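Local coordinates for Cwp19 (Clostridioides difficile, PDB 5OQ3), which belongs to the S-layer-associated cell wall proteins and carries a TIM-barrel glycoside hydrolase domain, the part described here, that probably cleaves peptidoglycan, at residues A247-N252 and S303-W308. Numbering follows the deposited sequence. Where two conformers were deposited one is given.
Sequences AGIWRN and SKLVAW
The carbonyl oxygen of G248 meets the helix twice: it accepts a hydrogen bond from W309 NE1, one residue beyond 303-308, and G248 O also lies 3.5 Å from L305 CD2. How a barrel loop settles on a neighbouring helix is well illustrated here, because an indole N-H reaches the carbonyl of a buried glycine while apolar groups supply the contacts across the two segments. The same methyl of L305 serves both neighbours, since I249 CG1 approaches L305 CD2 at 4.3 Å, a looser touch. One turn further along the helix, W308 has its CG anti to the backbone N (chi1 -172°), and its benzo end reaches out to W250. W308 CH2 comes within 3.6 Å of W250 CE3 and 3.7 Å of W250 CB, an oblique touch by this rim carbon. The ring planes diverge by only 21°, yet the six-membered centroids are 5.9 Å apart, too far slid for a real stack. Each indole is also held at its nitrogen: W250 NE1 bonds to D274 OD1 and W308 NE1 to T258 O, which would limit how far either ring can turn. R251 CG sits 3.5 Å above the W250 ring plane, displaced toward its rim. In the (beta/alpha)8 barrel, the loop following strand 241-244 thus packs against helix 302-313, which lies between strands 286-287 and 319-324 in the chain, while R276 of helix 275-280 touches both tryptophans.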
loop_
_atom_site.group_PDB
_atom_site.type_symbol
_atom_site.label_atom_id
_atom_site.label_comp_id
_atom_site.label_asym_id
_atom_site.label_seq_id
_atom_site.Cartn_x
_atom_site.Cartn_y
_atom_site.Cartn_z
ATOM N N ALA A 247 -0.334 -0.414 -8.819
ATOM C CA ALA A 247 -1.313 -1.060 -9.682
ATOM C C ALA A 247 -0.598 -2.078 -10.621
ATOM O O ALA A 247 0.608 -1.995 -10.896
ATOM C CB ALA A 247 -2.041 -0.017 -10.494
ATOM N N GLY A 248 -1.382 -3.021 -11.113
ATOM C CA GLY A 248 -0.846 -4.189 -11.784
ATOM C C GLY A 248 -0.341 -4.024 -13.214
ATOM O O GLY A 248 0.357 -4.918 -13.722
ATOM N N ILE A 249 -0.706 -2.920 -13.863
ATOM C CA ILE A 249 -0.199 -2.589 -15.185
ATOM C C ILE A 249 0.654 -1.301 -15.060
ATOM O O ILE A 249 0.198 -0.268 -14.549
ATOM C CB ILE A 249 -1.328 -2.403 -16.218
ATOM C CG1 ILE A 249 -2.018 -3.748 -16.483
ATOM C CG2 ILE A 249 -0.790 -1.802 -17.519
ATOM C CD1 ILE A 249 -3.317 -3.624 -17.234
ATOM N N TRP A 250 1.886 -1.392 -15.554
ATOM C CA TRP A 250 2.828 -0.282 -15.626
ATOM C C TRP A 250 2.597 0.523 -16.921
ATOM O O TRP A 250 2.132 1.678 -16.855
ATOM C CB TRP A 250 4.247 -0.825 -15.523
ATOM C CG TRP A 250 5.299 0.183 -15.801
ATOM C CD1 TRP A 250 5.687 1.231 -14.989
ATOM C CD2 TRP A 250 6.118 0.265 -16.978
ATOM N NE1 TRP A 250 6.700 1.942 -15.600
ATOM C CE2 TRP A 250 6.957 1.397 -16.831
ATOM C CE3 TRP A 250 6.165 -0.453 -18.173
ATOM C CZ2 TRP A 250 7.860 1.795 -17.817
ATOM C CZ3 TRP A 250 7.123 -0.074 -19.132
ATOM C CH2 TRP A 250 7.919 1.032 -18.949
ATOM N N ARG A 251 2.797 -0.141 -18.066
ATOM C CA ARG A 251 2.422 0.422 -19.375
ATOM C C ARG A 251 1.950 -0.755 -20.233
ATOM O O ARG A 251 2.541 -1.834 -20.189
ATOM C CB ARG A 251 3.579 1.104 -20.126
ATOM C CG ARG A 251 4.182 2.259 -19.395
ATOM C CD ARG A 251 5.198 3.001 -20.231
ATOM N NE ARG A 251 4.564 3.903 -21.168
ATOM C CZ ARG A 251 5.223 4.738 -21.965
ATOM N NH1 ARG A 251 4.545 5.583 -22.709
ATOM N NH2 ARG A 251 6.543 4.703 -22.040
ATOM N N ASN A 252 0.921 -0.518 -21.049
ATOM C CA ASN A 252 0.529 -1.462 -22.051
ATOM C C ASN A 252 1.530 -1.464 -23.236
ATOM O O ASN A 252 2.164 -0.443 -23.553
ATOM C CB ASN A 252 -0.868 -1.133 -22.559
ATOM C CG ASN A 252 -1.915 -1.111 -21.467
ATOM O OD1 ASN A 252 -1.990 -2.031 -20.651
ATOM N ND2 ASN A 252 -2.773 -0.079 -21.475
ATOM N N SER A 303 -2.089 -14.470 -16.096
ATOM C CA SER A 303 -0.974 -15.317 -16.500
ATOM C C SER A 303 0.095 -14.525 -17.293
ATOM O O SER A 303 1.293 -14.802 -17.150
ATOM C CB SER A 303 -1.481 -16.539 -17.269
ATOM O OG SER A 303 -1.873 -16.204 -18.576
ATOM N N LYS A 304 -0.313 -13.561 -18.101
ATOM C CA LYS A 304 0.638 -12.726 -18.847
ATOM C C LYS A 304 1.350 -11.782 -17.902
ATOM O O LYS A 304 2.569 -11.555 -18.014
ATOM C CB LYS A 304 -0.087 -11.920 -19.942
ATOM C CG LYS A 304 -0.635 -12.819 -21.044
ATOM C CD LYS A 304 -1.198 -12.009 -22.199
ATOM C CE LYS A 304 -1.586 -12.918 -23.348
ATOM N NZ LYS A 304 -2.421 -12.173 -24.315
ATOM N N LEU A 305 0.607 -11.253 -16.934
ATOM C CA LEU A 305 1.198 -10.299 -16.025
ATOM C C LEU A 305 2.194 -10.911 -15.056
ATOM O O LEU A 305 3.213 -10.263 -14.746
ATOM C CB LEU A 305 0.093 -9.509 -15.325
ATOM C CG LEU A 305 -0.534 -8.426 -16.238
ATOM C CD1 LEU A 305 -1.909 -8.009 -15.727
ATOM C CD2 LEU A 305 0.433 -7.245 -16.395
ATOM N N VAL A 306 1.950 -12.115 -14.545
ATOM C CA VAL A 306 2.959 -12.717 -13.667
ATOM C C VAL A 306 4.292 -12.869 -14.419
ATOM O O VAL A 306 5.345 -12.606 -13.860
ATOM C CB VAL A 306 2.509 -14.037 -12.998
ATOM C CG1 VAL A 306 1.448 -13.812 -11.944
ATOM C CG2 VAL A 306 2.097 -15.093 -13.979
ATOM N N ALA A 307 4.230 -13.278 -15.669
ATOM C CA ALA A 307 5.434 -13.412 -16.496
ATOM C C ALA A 307 6.140 -12.090 -16.740
ATOM O O ALA A 307 7.366 -11.984 -16.662
ATOM C CB ALA A 307 5.104 -14.090 -17.802
ATOM N N TRP A 308 5.338 -11.079 -17.033
ATOM C CA TRP A 308 5.879 -9.757 -17.314
ATOM C C TRP A 308 6.604 -9.186 -16.088
ATOM O O TRP A 308 7.736 -8.682 -16.189
ATOM C CB TRP A 308 4.757 -8.804 -17.818
ATOM C CG TRP A 308 5.334 -7.496 -18.290
ATOM C CD1 TRP A 308 5.814 -7.228 -19.552
ATOM C CD2 TRP A 308 5.535 -6.281 -17.501
ATOM N NE1 TRP A 308 6.280 -5.938 -19.593
ATOM C CE2 TRP A 308 6.131 -5.333 -18.367
ATOM C CE3 TRP A 308 5.264 -5.929 -16.179
ATOM C CZ2 TRP A 308 6.482 -4.079 -17.956
ATOM C CZ3 TRP A 308 5.588 -4.680 -15.773
ATOM C CH2 TRP A 308 6.202 -3.757 -16.656
#